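Side-chain contacts in response regulator protein (Burkholderia pseudomallei, PDB 3RQI), which probably acts as a two-component response regulator, coupling aspartate phosphorylation in a CheY-like receiver domain to a Fis-type helix-turn-helix that would bind DNA: residues E42-A47 / L67-P72; N104-P109 / E113-A118. All coordinates share one frame; numbering follows the deposited sequence.

Contact 1: residues E42-A47 / L67-P72; sequences EALKLA and LSLIAP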
# COMPACT_ATOMS: atom_id res chain seq x y z
N GLU A 42 -10.35 -23.89 -7.08
CA GLU A 42 -9.95 -24.63 -5.87
C GLU A 42 -10.10 -23.80 -4.60
O GLU A 42 -10.50 -24.33 -3.56
CB GLU A 42 -8.48 -25.08 -6.01
CG GLU A 42 -8.27 -26.12 -7.11
CD GLU A 42 -6.84 -26.66 -7.18
OE1 GLU A 42 -5.95 -26.17 -6.45
OE2 GLU A 42 -6.60 -27.60 -7.97
N ALA A 43 -9.74 -22.52 -4.67
CA ALA A 43 -9.85 -21.65 -3.49
C ALA A 43 -11.31 -21.57 -3.03
O ALA A 43 -11.59 -21.66 -1.85
CB ALA A 43 -9.28 -20.22 -3.77
N LEU A 44 -12.22 -21.33 -3.97
CA LEU A 44 -13.65 -21.23 -3.60
C LEU A 44 -14.25 -22.54 -3.12
O LEU A 44 -15.10 -22.55 -2.20
CB LEU A 44 -14.46 -20.61 -4.75
CG LEU A 44 -14.04 -19.16 -5.04
CD1 LEU A 44 -14.73 -18.67 -6.29
CD2 LEU A 44 -14.34 -18.21 -3.88
N LYS A 45 -13.81 -23.64 -3.73
CA LYS A 45 -14.23 -25.01 -3.31
C LYS A 45 -13.82 -25.25 -1.86
O LYS A 45 -14.66 -25.54 -1.01
CB LYS A 45 -13.56 -26.05 -4.23
CG LYS A 45 -14.12 -27.44 -4.14
CD LYS A 45 -13.93 -28.19 -5.47
CE LYS A 45 -14.31 -29.64 -5.38
NZ LYS A 45 -14.05 -30.35 -6.68
N LEU A 46 -12.54 -25.07 -1.57
CA LEU A 46 -12.05 -25.23 -0.20
C LEU A 46 -12.69 -24.29 0.82
O LEU A 46 -13.07 -24.74 1.92
CB LEU A 46 -10.51 -25.11 -0.17
CG LEU A 46 -9.85 -26.44 -0.54
CD1 LEU A 46 -8.39 -26.18 -0.98
CD2 LEU A 46 -9.91 -27.54 0.57
N ALA A 47 -12.78 -23.00 0.46
CA ALA A 47 -13.30 -21.97 1.36
C ALA A 47 -14.81 -22.13 1.58
O ALA A 47 -15.38 -21.52 2.49
CB ALA A 47 -12.95 -20.56 0.83
N LEU A 67 -6.92 -10.80 -6.18
CA LEU A 67 -7.60 -9.66 -5.59
C LEU A 67 -9.11 -9.90 -5.59
O LEU A 67 -9.80 -9.61 -4.60
CB LEU A 67 -7.27 -8.42 -6.42
CG LEU A 67 -7.52 -7.04 -5.85
CD1 LEU A 67 -6.77 -6.86 -4.52
CD2 LEU A 67 -7.03 -6.02 -6.88
N SER A 68 -9.60 -10.46 -6.70
CA SER A 68 -11.04 -10.74 -6.89
C SER A 68 -11.57 -11.80 -5.94
O SER A 68 -12.80 -11.95 -5.78
CB SER A 68 -11.28 -11.16 -8.35
OG SER A 68 -10.85 -12.51 -8.57
N LEU A 69 -10.67 -12.55 -5.30
CA LEU A 69 -11.06 -13.59 -4.34
C LEU A 69 -11.31 -13.05 -2.95
O LEU A 69 -11.98 -13.68 -2.14
CB LEU A 69 -9.98 -14.70 -4.22
CG LEU A 69 -9.85 -15.76 -5.29
CD1 LEU A 69 -8.65 -16.67 -4.92
CD2 LEU A 69 -11.18 -16.57 -5.32
N ILE A 70 -10.80 -11.85 -2.65
CA ILE A 70 -10.79 -11.43 -1.25
C ILE A 70 -12.21 -11.21 -0.68
O ILE A 70 -12.53 -11.72 0.41
CB ILE A 70 -9.93 -10.19 -1.08
CG1 ILE A 70 -8.48 -10.53 -1.41
CG2 ILE A 70 -10.07 -9.68 0.37
CD1 ILE A 70 -7.56 -9.30 -1.61
N ALA A 71 -13.05 -10.45 -1.38
CA ALA A 71 -14.43 -10.25 -0.92
C ALA A 71 -15.23 -11.57 -0.74
O ALA A 71 -15.85 -11.76 0.31
CB ALA A 71 -15.20 -9.24 -1.84
N PRO A 72 -15.22 -12.47 -1.76
CA PRO A 72 -15.93 -13.76 -1.58
C PRO A 72 -15.37 -14.59 -0.41
O PRO A 72 -16.13 -15.24 0.31
CB PRO A 72 -15.72 -14.48 -2.91
CG PRO A 72 -15.10 -13.53 -3.84
CD PRO A 72 -14.81 -12.24 -3.16
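An apolar helix-to-helix contact joins helices 40-47 and 67-76 of the CheY-like receiver domain, with Ala43 and Leu44 on one side meeting Leu69 and Pro72 on the other. The two short axes run nearly parallel, 16° apart, as expected of helices that each follow a strand of the same parallel sheet. They stay 11.1 Å apart at their closest, so the helices meet through the ends of side chains and the contact buries a modest 152 Å².

Leu69 does most of the bridging by splitting its two methyls between neighbouring residues. Its CD1 reaches the methyl of Ala43, CB to CD1 being 3.8 Å, while its CD2 lies 3.8 Å from Leu44 CD2 and almost as near to Leu44 CG. A branched chain suits this place because one residue can touch two positions of the facing helix at once. Ala43 points toward the facing helix, and its single methyl meets CD1 of Leu69 without a longer chain to hold the helices apart. Leu44 starts less directly: its CG lies anti to the carbonyl carbon (chi1 -65°), and chi2 of 173° sends CD1 straight on, so that the methyl turned aside, CD2, is the one that meets Leu69. That same methyl also touches the ring of Pro72, 4.1 Å from CB. Proline offers a compact apolar flank here, and helix 67-76 is kinked at this residue, whose N makes no bond to the preceding turn.

Burial is graded across the contact: Ala43 and Leu69 are buried, whereas Leu44 is exposed and Pro72 partly so. On the inner side both Ala43 and Leu69 rest on Ile13 of strand 9-13, and Ala43 also packs on Ala37 of the adjacent strand 33-37. Farther along, Ala47 packs on Leu73 and Leu76 of helix 67-76.

Contact 2: residues N104-P109 / E113-A118; sequences NYLAKP and ESILAA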
# COMPACT_ATOMS: atom_id res chain seq x y z
N ASN A 104 -4.26 -7.69 6.06
CA ASN A 104 -2.90 -7.19 5.94
C ASN A 104 -2.32 -7.58 4.60
O ASN A 104 -2.97 -8.28 3.80
CB ASN A 104 -2.01 -7.72 7.10
CG ASN A 104 -0.90 -6.77 7.46
OD1 ASN A 104 -0.68 -5.73 6.79
ND2 ASN A 104 -0.18 -7.11 8.54
N TYR A 105 -1.09 -7.14 4.34
CA TYR A 105 -0.52 -7.32 3.01
C TYR A 105 0.98 -7.37 3.19
O TYR A 105 1.54 -6.52 3.89
CB TYR A 105 -0.95 -6.13 2.14
CG TYR A 105 -0.51 -6.05 0.67
CD1 TYR A 105 -1.48 -6.10 -0.34
CD2 TYR A 105 0.85 -5.89 0.32
CE1 TYR A 105 -1.12 -5.96 -1.69
CE2 TYR A 105 1.23 -5.77 -1.01
CZ TYR A 105 0.23 -5.79 -2.00
OH TYR A 105 0.60 -5.66 -3.31
N LEU A 106 1.62 -8.39 2.64
CA LEU A 106 3.09 -8.56 2.73
C LEU A 106 3.70 -8.89 1.38
O LEU A 106 3.15 -9.67 0.59
CB LEU A 106 3.43 -9.71 3.67
CG LEU A 106 3.52 -9.54 5.18
CD1 LEU A 106 4.20 -10.85 5.65
CD2 LEU A 106 4.32 -8.31 5.56
N ALA A 107 4.84 -8.24 1.11
CA ALA A 107 5.66 -8.62 -0.05
C ALA A 107 6.44 -9.92 0.18
O ALA A 107 7.03 -10.13 1.26
CB ALA A 107 6.64 -7.49 -0.39
N LYS A 108 6.42 -10.79 -0.84
CA LYS A 108 7.40 -11.87 -0.93
C LYS A 108 8.80 -11.26 -1.22
O LYS A 108 8.91 -10.22 -1.89
CB LYS A 108 7.07 -12.89 -2.03
CG LYS A 108 5.75 -13.63 -1.88
CD LYS A 108 5.54 -14.53 -3.10
CE LYS A 108 4.21 -15.31 -2.99
NZ LYS A 108 3.90 -15.85 -4.35
N PRO A 109 9.86 -11.88 -0.70
CA PRO A 109 9.84 -13.06 0.15
C PRO A 109 9.62 -12.70 1.62
O PRO A 109 10.05 -11.63 2.09
CB PRO A 109 11.26 -13.67 -0.06
CG PRO A 109 12.07 -12.58 -0.39
CD PRO A 109 11.24 -11.51 -1.06
N GLU A 113 7.59 -17.07 10.26
CA GLU A 113 7.40 -16.18 11.43
C GLU A 113 6.78 -14.83 11.08
O GLU A 113 5.87 -14.36 11.77
CB GLU A 113 8.72 -15.99 12.22
N SER A 114 7.25 -14.21 9.99
CA SER A 114 6.73 -12.88 9.62
C SER A 114 5.32 -12.95 9.03
O SER A 114 4.52 -12.03 9.20
CB SER A 114 7.70 -12.14 8.72
OG SER A 114 7.71 -12.65 7.43
N ILE A 115 5.04 -14.07 8.36
CA ILE A 115 3.70 -14.31 7.82
C ILE A 115 2.73 -14.44 8.99
O ILE A 115 1.71 -13.75 9.01
CB ILE A 115 3.67 -15.57 6.90
CG1 ILE A 115 4.34 -15.23 5.58
CG2 ILE A 115 2.19 -16.04 6.62
CD1 ILE A 115 4.65 -16.44 4.75
N LEU A 116 3.06 -15.28 9.99
CA LEU A 116 2.24 -15.39 11.20
C LEU A 116 2.09 -14.04 11.93
O LEU A 116 0.98 -13.70 12.36
CB LEU A 116 2.76 -16.50 12.13
CG LEU A 116 2.58 -17.93 11.57
CD1 LEU A 116 3.37 -18.99 12.38
CD2 LEU A 116 1.10 -18.34 11.43
N ALA A 117 3.20 -13.30 12.07
CA ALA A 117 3.16 -11.97 12.72
C ALA A 117 2.16 -11.04 12.03
O ALA A 117 1.35 -10.34 12.69
CB ALA A 117 4.59 -11.33 12.74
N ALA A 118 2.20 -11.06 10.70
CA ALA A 118 1.37 -10.17 9.85
C ALA A 118 -0.12 -10.52 9.94
O ALA A 118 -1.00 -9.68 9.69
CB ALA A 118 1.84 -10.24 8.44
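Asn104 ND2 is gripped by two acceptors: the carbonyl O of Ala118, which ends the segment 113-118, and Gln127 OE1 on helix 123-133. The bond from Asn104 ND2 to Ala118 O is 2.9 Å long and nearly straight, 168° at the hydrogen. It arrives in the carbonyl plane on a lone pair, and the oxygen lies almost in the asparagine amide plane, so each group meets the other in its own plane although the two planes are not parallel. With CG anti to the backbone N (chi1 -150°), the carboxamide is swung across to the helix; its other end, OD1, takes a weak bond of 2.9 Å from Tyr105 N. An asparagine suits this buried spot because one neutral group can donate to a carbonyl on the helix while accepting from its own strand, which helps to fix the rotation of the amide.

Beside this polar link lies an apolar one. Leu106, two residues on along the strand and so on the same face as Asn104, sends CD1 against the helix, 3.7 Å from Ala118 CB. The same methyl lies over the backbone of the preceding turn, 3.8 Å from Ser114 O, and approaches Ile115 more loosely. Ala118 is small enough for the leucine to fit close to the helix, and its CB lies 3.7 Å from Asn104 ND2 as well.

Strand and helix run almost antiparallel, 160° between their directions, the return leg of a beta-alpha unit. Strand 104-107 is outermost in the parallel sheet of this chain, bonded through its backbone to Val84 and Thr86 of strand 81-86. Helix 112-118 covers the sheet there, with Ile115 packing on Leu85 and also on Leu23 of helix 17-29, while helix 123-133 closes over Asn104.

Contacts 1 and 2 belong to the same receiver domain but do not touch: their centres are 19 Å apart and their nearest atoms about 6 Å. Contact 1 joins two helices on one face of the parallel sheet; contact 2 ties strand 104-107, outermost within this chain, to a helix on the opposite face. Asp58, which is phosphorylated, and His60 fall in the chain between the two segments of contact 1; with Asp15 they bind the calcium ion. The side chain of Leu69 is about 11 Å from the calcium, that of Ile115 about 14 Å. Segment 104-109 has the more direct tie to this site, since Lys108 NZ bonds to the phosphoryl group and to Asp14.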